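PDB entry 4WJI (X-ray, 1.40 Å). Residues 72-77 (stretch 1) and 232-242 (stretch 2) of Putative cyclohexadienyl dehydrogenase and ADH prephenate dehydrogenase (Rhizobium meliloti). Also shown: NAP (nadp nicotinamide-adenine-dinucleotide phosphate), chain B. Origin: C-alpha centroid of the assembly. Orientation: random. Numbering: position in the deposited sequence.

Stretch 1, residues 72-77: VPVGAS
Stretch 2 232-242: PTMWRDVCLHN

Stretch 2 is a helix from Pro-232 to His-241; against it lies a short segment that runs extended through Val-72 (phi/psi -128/162) and Pro-73 (-55/143), then turns into a 3-10 segment, Val-74 to Ala-76, closed by Ala-76 N to Pro-73 O at 2.9 Å. The register pairs Pro-73 with Met-234 (CA to CA 5.1 Å) and Gly-75 with Asp-237 (5.5 Å), so the two stretches advance in the same direction.

Thr-233, chi1 m, opens the contact sideways: its CG2 lies 4.0 Å from CG of Pro-73, whose ring is C-gamma exo. Selenomethionine Met-234 is all-trans, and its end leads away from stretch 1 to the NADP, SE standing 3.3 Å from N7N. Its carbonyl O accepts from a water at 3.2 Å; that water accepts from Val-74 N at 3.0 Å and bonds O2D of the cofactor at 3.0 Å, tying three partners together.

Arg-236 (chi1 t, chi2 t, chi3 p) reaches the carboxylate of its neighbour Asp-237, its NE 3.0 Å and NH2 2.9 Å from OD1 in a salt bridge. Asp-237, chi1 m and chi2 5°, points toward stretch 1 and presents OD2 to the turn: Gly-75 N donates to OD2 at 2.9 Å, 140° at the hydrogen, while Pro-73 CB sits 3.3 Å from OD2. One carboxylate thus serves both sides, OD1 accepting from Arg-236 and OD2 from Gly-75 N. Glycine suits this closeness, since an ideal CB on Gly-75 would fall 2.7 Å from Asp-237 OD2, a clash.

Val-238, chi1 t, points away, yet its backbone N lies 4.2 Å from CG2 of Val-74 (chi1 m), which also packs 3.8 Å from Asp-237 CB. His-241 (chi1 m, chi2 101°) points toward the turn; its ND1 donates to Asp-237 O at 3.1 Å, and its CE1 meets Gly-75 CA at 3.6 Å, obliquely to the ring.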

# COMPACT_ATOMS: atom_id res chain seq x y z
N VAL A 72 11.14 -5.42 -21.83
CA VAL A 72 9.84 -5.34 -22.52
C VAL A 72 8.81 -6.18 -21.74
O VAL A 72 9.19 -7.03 -20.94
CB VAL A 72 9.91 -5.84 -23.99
CG1 VAL A 72 10.94 -5.02 -24.79
CG2 VAL A 72 10.19 -7.33 -24.09
N PRO A 73 7.50 -5.96 -21.96
CA PRO A 73 6.52 -6.82 -21.29
C PRO A 73 6.80 -8.30 -21.61
O PRO A 73 7.26 -8.63 -22.72
CB PRO A 73 5.19 -6.37 -21.84
CG PRO A 73 5.42 -5.25 -22.72
CD PRO A 73 6.89 -4.96 -22.86
N VAL A 74 6.58 -9.17 -20.61
CA VAL A 74 7.10 -10.52 -20.76
C VAL A 74 6.54 -11.30 -21.93
O VAL A 74 7.21 -12.21 -22.47
CB VAL A 74 7.06 -11.38 -19.49
CG1 VAL A 74 7.97 -10.83 -18.40
CG2 VAL A 74 5.64 -11.54 -18.98
N GLY A 75 5.34 -10.96 -22.37
CA GLY A 75 4.78 -11.65 -23.52
C GLY A 75 5.46 -11.35 -24.84
O GLY A 75 5.22 -12.04 -25.84
N ALA A 76 6.33 -10.33 -24.85
CA ALA A 76 7.10 -9.94 -26.05
C ALA A 76 8.49 -10.56 -26.12
O ALA A 76 9.24 -10.35 -27.09
CB ALA A 76 7.19 -8.43 -26.12
N SER A 77 8.85 -11.32 -25.09
CA SER A 77 10.21 -11.81 -24.98
C SER A 77 10.63 -12.68 -26.16
O SER A 77 11.77 -12.57 -26.69
CB SER A 77 10.37 -12.63 -23.69
OG SER A 77 10.10 -11.86 -22.53
N PRO A 232 -1.12 -1.63 -17.68
CA PRO A 232 -1.98 -2.80 -17.87
C PRO A 232 -1.37 -3.88 -18.73
O PRO A 232 -1.67 -5.04 -18.52
CB PRO A 232 -3.24 -2.23 -18.54
CG PRO A 232 -3.02 -0.81 -18.71
CD PRO A 232 -1.81 -0.37 -18.01
N THR A 233 -0.55 -3.50 -19.72
CA THR A 233 0.12 -4.50 -20.56
C THR A 233 1.07 -5.36 -19.74
O THR A 233 1.06 -6.61 -19.86
CB THR A 233 0.85 -3.86 -21.75
OG1 THR A 233 -0.08 -3.09 -22.53
CG2 THR A 233 1.47 -4.88 -22.62
N MSE A 234 1.89 -4.71 -18.90
CA MSE A 234 2.84 -5.42 -18.05
C MSE A 234 2.11 -6.45 -17.22
O MSE A 234 2.54 -7.60 -17.12
CB MSE A 234 3.56 -4.42 -17.12
CG MSE A 234 4.41 -5.06 -16.03
SE MSE A 234 5.41 -3.70 -15.09
CE MSE A 234 5.76 -4.83 -13.58
N TRP A 235 1.02 -6.03 -16.55
CA TRP A 235 0.35 -6.91 -15.60
C TRP A 235 -0.55 -7.94 -16.26
O TRP A 235 -0.64 -9.05 -15.73
CB TRP A 235 -0.38 -6.08 -14.50
CG TRP A 235 0.69 -5.58 -13.56
CD1 TRP A 235 1.23 -4.33 -13.49
CD2 TRP A 235 1.42 -6.40 -12.63
NE1 TRP A 235 2.24 -4.33 -12.57
CE2 TRP A 235 2.38 -5.57 -12.02
CE3 TRP A 235 1.33 -7.73 -12.23
CZ2 TRP A 235 3.27 -6.07 -11.06
CZ3 TRP A 235 2.21 -8.20 -11.32
CH2 TRP A 235 3.19 -7.38 -10.75
N ARG A 236 -1.16 -7.62 -17.39
CA ARG A 236 -1.81 -8.63 -18.22
C ARG A 236 -0.80 -9.74 -18.50
O ARG A 236 -1.08 -10.95 -18.30
CB ARG A 236 -2.36 -8.04 -19.51
CG ARG A 236 -2.91 -9.10 -20.47
CD ARG A 236 -3.01 -8.57 -21.87
NE ARG A 236 -1.71 -8.39 -22.44
CZ ARG A 236 -1.45 -7.73 -23.55
NH1 ARG A 236 -2.42 -7.11 -24.20
NH2 ARG A 236 -0.20 -7.68 -24.00
N ASP A 237 0.38 -9.34 -18.98
CA ASP A 237 1.35 -10.36 -19.36
C ASP A 237 1.82 -11.22 -18.17
O ASP A 237 2.02 -12.43 -18.32
CB ASP A 237 2.53 -9.73 -20.09
CG ASP A 237 2.20 -9.34 -21.52
OD1 ASP A 237 1.02 -9.45 -21.98
OD2 ASP A 237 3.20 -8.98 -22.23
N VAL A 238 2.05 -10.61 -17.00
CA VAL A 238 2.43 -11.43 -15.83
C VAL A 238 1.36 -12.48 -15.51
O VAL A 238 1.68 -13.64 -15.22
CB VAL A 238 2.68 -10.52 -14.60
CG1 VAL A 238 2.85 -11.34 -13.35
CG2 VAL A 238 3.92 -9.70 -14.78
N CYS A 239 0.09 -12.08 -15.52
CA CYS A 239 -1.00 -13.01 -15.22
C CYS A 239 -1.09 -14.15 -16.24
O CYS A 239 -1.43 -15.29 -15.89
CB CYS A 239 -2.34 -12.28 -15.19
SG CYS A 239 -2.55 -11.21 -13.76
N LEU A 240 -0.80 -13.82 -17.49
CA LEU A 240 -0.82 -14.84 -18.58
C LEU A 240 0.37 -15.80 -18.50
O LEU A 240 0.27 -16.95 -18.92
CB LEU A 240 -0.81 -14.17 -19.96
CG LEU A 240 -2.09 -13.38 -20.33
CD1 LEU A 240 -1.90 -12.55 -21.59
CD2 LEU A 240 -3.30 -14.29 -20.45
N HIS A 241 1.49 -15.31 -18.01
CA HIS A 241 2.75 -16.06 -18.03
C HIS A 241 3.24 -16.61 -16.70
O HIS A 241 4.23 -17.35 -16.69
CB HIS A 241 3.81 -15.19 -18.74
CG HIS A 241 3.52 -15.09 -20.19
ND1 HIS A 241 2.93 -14.03 -20.81
CD2 HIS A 241 3.64 -16.06 -21.13
CE1 HIS A 241 2.75 -14.32 -22.09
NE2 HIS A 241 3.16 -15.55 -22.30
N ASN A 242 2.55 -16.31 -15.61
CA ASN A 242 2.84 -17.01 -14.34
C ASN A 242 1.57 -17.66 -13.79
O ASN A 242 1.35 -17.68 -12.57
CB ASN A 242 3.44 -16.06 -13.29
CG ASN A 242 4.17 -16.82 -12.18
OD1 ASN A 242 4.61 -17.94 -12.39
ND2 ASN A 242 4.35 -16.18 -11.04
PA NAP B . 7.41 0.21 -19.66
O1A NAP B . 7.88 1.39 -18.91
O2A NAP B . 6.00 0.10 -20.13
O5B NAP B . 8.34 0.06 -20.96
C5B NAP B . 8.00 -0.87 -21.98
C4B NAP B . 9.07 -0.96 -23.06
O4B NAP B . 8.80 -2.11 -23.86
C3B NAP B . 9.04 0.21 -24.03
O3B NAP B . 10.31 0.40 -24.63
C2B NAP B . 8.11 -0.27 -25.11
O2B NAP B . 8.39 0.32 -26.35
C1B NAP B . 8.46 -1.73 -25.18
N9A NAP B . 7.43 -2.66 -25.73
C8A NAP B . 6.17 -2.78 -25.35
N7A NAP B . 5.52 -3.73 -25.97
C5A NAP B . 6.43 -4.26 -26.83
C6A NAP B . 6.36 -5.30 -27.78
N6A NAP B . 5.22 -5.99 -27.98
N1A NAP B . 7.47 -5.59 -28.44
C2A NAP B . 8.57 -4.91 -28.21
N3A NAP B . 8.74 -3.91 -27.36
C4A NAP B . 7.64 -3.61 -26.68
O3 NAP B . 7.78 -1.14 -18.88
PN NAP B . 8.80 -1.49 -17.71
O1N NAP B . 8.12 -1.14 -16.48
O2N NAP B . 10.13 -0.95 -17.99
O5D NAP B . 8.81 -3.10 -17.77
C5D NAP B . 9.67 -3.82 -18.62
C4D NAP B . 9.90 -5.21 -18.03
O4D NAP B . 10.39 -5.05 -16.71
C3D NAP B . 8.65 -6.03 -17.90
O3D NAP B . 8.92 -7.37 -18.25
C2D NAP B . 8.27 -5.92 -16.44
O2D NAP B . 7.57 -7.07 -16.04
C1D NAP B . 9.66 -5.86 -15.82
N1N NAP B . 9.75 -5.14 -14.53
C2N NAP B . 8.98 -4.09 -14.28
C3N NAP B . 9.06 -3.42 -13.08
C7N NAP B . 8.19 -2.24 -12.72
O7N NAP B . 8.08 -1.94 -11.56
N7N NAP B . 7.59 -1.59 -13.69
C4N NAP B . 9.97 -3.86 -12.16
C5N NAP B . 10.77 -4.94 -12.46
C6N NAP B . 10.64 -5.60 -13.65
P2B NAP B . 7.45 1.45 -26.98
O1X NAP B . 7.16 2.43 -25.89
O2X NAP B . 8.29 2.03 -28.08
O3X NAP B . 6.16 0.82 -27.48
O HOH W 1 5.55 -8.03 -18.02